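Local coordinates for protein endo-beta-1,4-glucanase (Streptomyces sp., PDB 1OA4) that hydrolyses internal beta-1,4-glucosidic bonds of cellulose, acting as an endoglucanase of glycoside hydrolase family 12, at residues T11-Q14 / V18-N21; V60-G63 / C69-R72; Q30-T35 / F39-A44. All blocks are in the same frame, centred on the assembly; numbering follows the deposited sequence.

In the fold
The chain folds as the two-sheet beta sandwich of family 12 glycoside hydrolases. Contacts 1 and 2 sit on the larger sheet, where strands 17-20 and 59-61 are neighbours and V18 O approaches Y61 N; contact 3 is a hairpin of the six-stranded sheet. V19 of contact 1 meets I32, V34 and F39 of contact 3, so these two hairpins share an apolar layer between the sheets. All three contacts are largely buried, yet contact 3 also has a partly exposed polar face bearing N33, E40 and Q43. Ladder bonds and aliphatic packing dominate contacts 1 and 3, while contact 2 is a loop closure built on one backbone bond and a methyl.

Contact 1 of 3, residues T11-Q14 / V18-N21; sequences TTIQ and VVQN
The beta hairpin of strands 10-13 and 17-20 lies at an end of the larger sheet of the sandwich, and this contact is its ladder, with T11 facing V19 and T12 facing V18. T11 and V19 form an antiparallel hydrogen-bonded pair. T11 N gives its hydrogen to V19 O at 2.9 Å, meeting that oxygen in the carbonyl plane. In return V19 N donates to T11 O, also at 2.9 Å, but this donor stands well above the plane of the T11 carbonyl. T11 O takes a second, softer contact from the CA-H of V18, with V18 CA 3.4 Å away, while the methyl V18 CG1 comes to 3.6 Å from T11 O. The next pair, T12 with V18, is non-hydrogen-bonded, and its CA atoms approach to 4.4 Å. The short axes make 132°, well off antiparallel, and the ladder has no bridge beyond T12 and V18 in these segments.

T11 and V19 project from the same face, where T11 CG2 comes to 4.3 Å from V19 CB. That face is turned to strand 30-34 of the opposing sheet: T11, I13 and V19 all touch V34. The hydroxyl of T11 is bonded to Q2 OE1 on strand 2-4 of the opposing sheet. On the other face V18 packs against Y61, its neighbour across the sheet, and T10.

I13 has no ladder partner here, but both its branches come against one methyl of V19, CG2, from the same side, the two side chains crossing at about a right angle. Chi1 of 60° sets I13 CG1 between backbone N and carbonyl carbon and turns the shorter branch, CG2, onto V19, giving the closest apolar approach of the contact, I13 CG2 to V19 CG2 at 3.8 Å.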
# COMPACT_ATOMS: atom_id res chain seq x y z
N THR A 11 -11.43 -1.62 10.77
CA THR A 11 -12.27 -0.58 11.34
C THR A 11 -12.13 0.64 10.41
O THR A 11 -11.56 0.52 9.33
CB THR A 11 -11.82 -0.26 12.77
OG1 THR A 11 -12.78 0.60 13.41
CG2 THR A 11 -10.49 0.51 12.77
N THR A 12 -12.67 1.80 10.80
CA THR A 12 -12.46 3.00 10.02
C THR A 12 -11.90 4.11 10.89
O THR A 12 -12.06 4.07 12.11
CB THR A 12 -13.74 3.52 9.39
OG1 THR A 12 -14.66 3.92 10.41
CG2 THR A 12 -14.43 2.41 8.62
N ILE A 13 -11.24 5.07 10.25
CA ILE A 13 -10.86 6.32 10.90
C ILE A 13 -11.46 7.49 10.12
O ILE A 13 -11.62 7.42 8.90
CB ILE A 13 -9.36 6.47 11.02
CG1 ILE A 13 -8.70 6.46 9.64
CG2 ILE A 13 -8.87 5.38 11.94
CD1 ILE A 13 -7.24 6.84 9.65
N GLN A 14 -11.81 8.55 10.85
CA GLN A 14 -12.32 9.80 10.29
C GLN A 14 -13.62 9.60 9.49
O GLN A 14 -13.97 10.44 8.66
CB GLN A 14 -11.26 10.45 9.42
CG GLN A 14 -9.91 10.72 10.11
CD GLN A 14 -8.81 11.06 9.10
OE1 GLN A 14 -8.87 12.07 8.40
NE2 GLN A 14 -7.81 10.19 9.01
N VAL A 18 -10.52 3.02 5.68
CA VAL A 18 -10.49 1.72 6.32
C VAL A 18 -9.08 1.44 6.82
O VAL A 18 -8.11 1.75 6.12
CB VAL A 18 -10.88 0.61 5.33
CG1 VAL A 18 -10.80 -0.75 6.00
CG2 VAL A 18 -12.24 0.88 4.74
N VAL A 19 -8.98 0.91 8.04
CA VAL A 19 -7.72 0.46 8.59
C VAL A 19 -7.86 -1.06 8.75
O VAL A 19 -8.88 -1.55 9.29
CB VAL A 19 -7.37 1.12 9.94
CG1 VAL A 19 -6.06 0.58 10.47
CG2 VAL A 19 -7.30 2.66 9.78
N GLN A 20 -6.87 -1.81 8.27
CA GLN A 20 -6.92 -3.26 8.26
C GLN A 20 -5.64 -3.89 8.81
O GLN A 20 -4.54 -3.42 8.55
CB GLN A 20 -7.15 -3.74 6.82
CG GLN A 20 -6.12 -3.28 5.79
CD GLN A 20 -6.33 -3.85 4.39
OE1 GLN A 20 -7.21 -4.70 4.16
NE2 GLN A 20 -5.54 -3.36 3.43
N ASN A 21 -5.81 -4.92 9.62
CA ASN A 21 -4.69 -5.67 10.18
C ASN A 21 -4.06 -6.44 9.03
O ASN A 21 -2.84 -6.52 8.94
CB ASN A 21 -5.19 -6.63 11.26
CG ASN A 21 -4.08 -7.17 12.14
OD1 ASN A 21 -3.02 -6.55 12.28
ND2 ASN A 21 -4.34 -8.32 12.77

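Contact 2 of 3, residues V60-G63 / C69-R72; sequences VYDG and CAPR
A70 closes onto the corner at D62 and G63, through its backbone and its methyl. A70 N donates to G63 O at 2.9 Å with a nearly straight N-H, 164° at the hydrogen, the donor tilted modestly from the carbonyl plane. G63 O also receives the CA-H of C69, with C69 CA at 3.2 Å. A third neighbour comes from the strand itself: the Y61 ring presents its edge to the same oxygen, in the plane of the ring, with Y61 CE1 3.5 Å from G63 O. The A70 methyl points at that corner, its CB lying 3.8 Å from Y61 O and 4.0 Å from D62 CA, with the carboxylate oxygen D62 OD1 just beyond.

A second shell of bonds surrounds these groups. C69 is joined to C64 by a disulfide, which ties together the little hairpin of strands 64-65 and 68-69 whose base this contact closes. Y61 OH is hydrogen-bonded to N68 O in that hairpin. D62 carries its CG anti to the backbone N (chi1 178°), so that OD1 lies near G63 N, which makes a weak bond to it at 2.9 Å. The same OD1 pairs with R16 in a salt bridge and with T73 OG1, while OD2 bonds S218 OG of the six-stranded sheet. From the neighbouring strand 17-20, V18 packs its methyl CG2 on A70 CA.

The G63 carbonyl is thus met by one strong donor and two weaker C-H groups, whereas the buried D62 carboxylate has polar partners on both oxygens. Ion pairing with R16, in the turn of the 10-13/17-20 hairpin, would probably favour the ionised carboxylate in this buried corner.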
# COMPACT_ATOMS: atom_id res chain seq x y z
N VAL A 60 -3.89 1.47 5.85
CA VAL A 60 -5.07 2.31 5.83
C VAL A 60 -5.35 2.59 4.36
O VAL A 60 -4.41 2.70 3.57
CB VAL A 60 -4.85 3.57 6.69
CG1 VAL A 60 -3.55 4.30 6.34
CG2 VAL A 60 -6.01 4.52 6.57
N TYR A 61 -6.61 2.67 3.96
CA TYR A 61 -6.91 2.88 2.54
C TYR A 61 -8.22 3.59 2.22
O TYR A 61 -9.12 3.70 3.06
CB TYR A 61 -6.89 1.53 1.80
CG TYR A 61 -7.99 0.51 2.10
CD1 TYR A 61 -9.22 0.57 1.45
CD2 TYR A 61 -7.77 -0.55 2.98
CE1 TYR A 61 -10.21 -0.38 1.68
CE2 TYR A 61 -8.75 -1.51 3.21
CZ TYR A 61 -9.97 -1.40 2.57
OH TYR A 61 -10.93 -2.35 2.83
N ASP A 62 -8.26 4.04 0.97
CA ASP A 62 -9.43 4.62 0.32
C ASP A 62 -9.77 3.62 -0.78
O ASP A 62 -8.89 2.88 -1.25
CB ASP A 62 -9.06 5.99 -0.24
CG ASP A 62 -10.19 6.68 -0.98
OD1 ASP A 62 -11.38 6.38 -0.74
OD2 ASP A 62 -9.96 7.55 -1.84
N GLY A 63 -11.02 3.56 -1.17
CA GLY A 63 -11.46 2.62 -2.18
C GLY A 63 -11.98 1.34 -1.60
O GLY A 63 -12.41 1.29 -0.45
N CYS A 69 -15.26 -1.33 1.50
CA CYS A 69 -15.06 -0.03 0.86
C CYS A 69 -15.05 1.10 1.88
O CYS A 69 -15.88 1.15 2.81
CB CYS A 69 -16.16 0.23 -0.19
SG CYS A 69 -16.27 -1.02 -1.51
N ALA A 70 -14.12 2.02 1.71
CA ALA A 70 -14.07 3.17 2.60
C ALA A 70 -15.30 4.06 2.42
O ALA A 70 -15.80 4.23 1.31
CB ALA A 70 -12.80 3.94 2.33
N PRO A 71 -15.83 4.61 3.51
CA PRO A 71 -17.00 5.49 3.40
C PRO A 71 -16.76 6.64 2.45
O PRO A 71 -15.71 7.30 2.52
CB PRO A 71 -17.18 6.03 4.82
CG PRO A 71 -16.62 4.97 5.68
CD PRO A 71 -15.41 4.42 4.91
N ARG A 72 -17.75 6.87 1.58
CA ARG A 72 -17.78 7.98 0.63
C ARG A 72 -16.68 7.97 -0.41
O ARG A 72 -16.44 8.98 -1.07
CB ARG A 72 -17.79 9.31 1.37
CG ARG A 72 -19.07 9.52 2.12
CD ARG A 72 -19.17 10.90 2.82
NE ARG A 72 -17.94 11.28 3.52
CZ ARG A 72 -17.55 10.75 4.68
NH1 ARG A 72 -18.30 9.83 5.27
NH2 ARG A 72 -16.43 11.16 5.25

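Contact 3 of 3, residues Q30-T35 / F39-A44; sequences QCINVT and FEITQA
Q43 and T42 both face C31 in a classic beta bulge, which interrupts the antiparallel hairpin of strands 30-34 and 39-44 in the six-stranded sheet. Q43 can be followed outward. Its CB rests 3.6 Å from C31 N and nearly as close to C31 CB. From there CG, anti to the backbone N, starts an extended chain that runs alongside the cysteine, bringing Q43 OE1 to 3.6 Å from C31 SG, the sulfur bonded to C5. The other tip atom, NE2, turns to D45 OD2.

The extra residue leaves one carbonyl with several donors. C31 O accepts T42 N at 3.0 Å and Q43 N at 3.2 Å, both arriving from the same face of its plane; T42 OG1 adds a weak bond. C31 N in turn donates to Q43 O at 2.8 Å. Past the bulge the regular ladder resumes, N33 and E40 exchanging two backbone bonds, while the E40 carboxylate reaches out to R92.

I32, V34 and F39 line the opposite face, toward V19 of the larger sheet. Chi1 of 69° sets F39 CG between the backbone N and the carbonyl carbon, and from there the ring runs inward between the sheets, beside I32. The two side chains cross obliquely, and I32 CG2 touches F39 CD2 at 4.0 Å.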
# COMPACT_ATOMS: atom_id res chain seq x y z
N GLN A 30 -0.39 -10.90 15.18
CA GLN A 30 -0.13 -9.50 14.89
C GLN A 30 -1.32 -8.68 15.33
O GLN A 30 -2.47 -9.04 15.05
CB GLN A 30 0.06 -9.26 13.40
CG GLN A 30 0.31 -7.80 13.03
CD GLN A 30 0.44 -7.60 11.53
OE1 GLN A 30 1.51 -7.88 10.97
NE2 GLN A 30 -0.63 -7.14 10.88
N CYS A 31 -1.03 -7.57 16.01
CA CYS A 31 -2.07 -6.63 16.41
C CYS A 31 -1.72 -5.21 16.04
O CYS A 31 -0.55 -4.88 16.02
CB CYS A 31 -2.24 -6.63 17.92
SG CYS A 31 -2.59 -8.21 18.68
N ILE A 32 -2.73 -4.40 15.74
CA ILE A 32 -2.54 -2.96 15.54
C ILE A 32 -3.43 -2.24 16.52
O ILE A 32 -4.44 -2.80 16.94
CB ILE A 32 -2.83 -2.52 14.11
CG1 ILE A 32 -4.25 -2.89 13.68
CG2 ILE A 32 -1.86 -3.20 13.19
CD1 ILE A 32 -4.61 -2.33 12.34
N ASN A 33 -3.02 -1.05 16.92
CA ASN A 33 -3.83 -0.19 17.78
C ASN A 33 -4.21 0.99 16.90
O ASN A 33 -3.33 1.76 16.48
CB ASN A 33 -3.01 0.27 19.00
CG ASN A 33 -3.86 0.97 20.05
OD1 ASN A 33 -5.05 0.67 20.20
ND2 ASN A 33 -3.25 1.89 20.79
N VAL A 34 -5.50 1.14 16.62
CA VAL A 34 -6.02 2.20 15.75
C VAL A 34 -6.50 3.42 16.55
O VAL A 34 -7.35 3.29 17.44
CB VAL A 34 -7.16 1.66 14.89
CG1 VAL A 34 -7.62 2.69 13.85
CG2 VAL A 34 -6.71 0.36 14.23
N THR A 35 -5.94 4.58 16.25
CA THR A 35 -6.31 5.84 16.91
C THR A 35 -7.25 6.61 15.99
O THR A 35 -7.77 6.06 15.03
CB THR A 35 -5.07 6.71 17.19
OG1 THR A 35 -4.57 7.22 15.95
CG2 THR A 35 -3.93 5.94 17.71
N PHE A 39 -2.59 4.34 12.83
CA PHE A 39 -2.46 3.13 13.64
C PHE A 39 -0.98 2.87 13.92
O PHE A 39 -0.10 3.40 13.25
CB PHE A 39 -3.08 1.90 12.92
CG PHE A 39 -2.31 1.44 11.70
CD1 PHE A 39 -2.56 2.00 10.46
CD2 PHE A 39 -1.33 0.50 11.80
CE1 PHE A 39 -1.84 1.60 9.35
CE2 PHE A 39 -0.61 0.10 10.67
CZ PHE A 39 -0.86 0.66 9.47
N GLU A 40 -0.75 2.03 14.92
CA GLU A 40 0.57 1.60 15.32
C GLU A 40 0.56 0.06 15.36
O GLU A 40 -0.42 -0.55 15.80
CB GLU A 40 0.93 2.17 16.70
CG GLU A 40 2.13 1.49 17.36
CD GLU A 40 2.48 2.00 18.75
OE1 GLU A 40 1.61 2.34 19.53
OE2 GLU A 40 3.75 2.02 19.06
N ILE A 41 1.63 -0.57 14.89
CA ILE A 41 1.75 -2.01 15.06
C ILE A 41 2.20 -2.28 16.51
O ILE A 41 3.27 -1.83 16.93
CB ILE A 41 2.79 -2.61 14.09
CG1 ILE A 41 2.34 -2.35 12.64
CG2 ILE A 41 2.95 -4.09 14.38
CD1 ILE A 41 3.31 -2.85 11.58
N THR A 42 1.35 -2.95 17.29
CA THR A 42 1.65 -3.25 18.70
C THR A 42 2.03 -4.69 19.01
O THR A 42 2.60 -4.95 20.06
CB THR A 42 0.48 -2.84 19.59
OG1 THR A 42 -0.74 -3.36 19.05
CG2 THR A 42 0.30 -1.33 19.58
N GLN A 43 1.70 -5.63 18.11
CA GLN A 43 2.21 -6.99 18.22
C GLN A 43 2.55 -7.43 16.80
O GLN A 43 1.78 -7.18 15.87
CB GLN A 43 1.20 -7.95 18.85
CG GLN A 43 1.83 -9.28 19.22
CD GLN A 43 1.00 -10.13 20.17
OE1 GLN A 43 0.00 -9.67 20.73
NE2 GLN A 43 1.42 -11.39 20.35
N ALA A 44 3.71 -8.05 16.64
CA ALA A 44 4.15 -8.49 15.32
C ALA A 44 5.06 -9.70 15.49
O ALA A 44 6.25 -9.67 15.14
CB ALA A 44 4.87 -7.36 14.59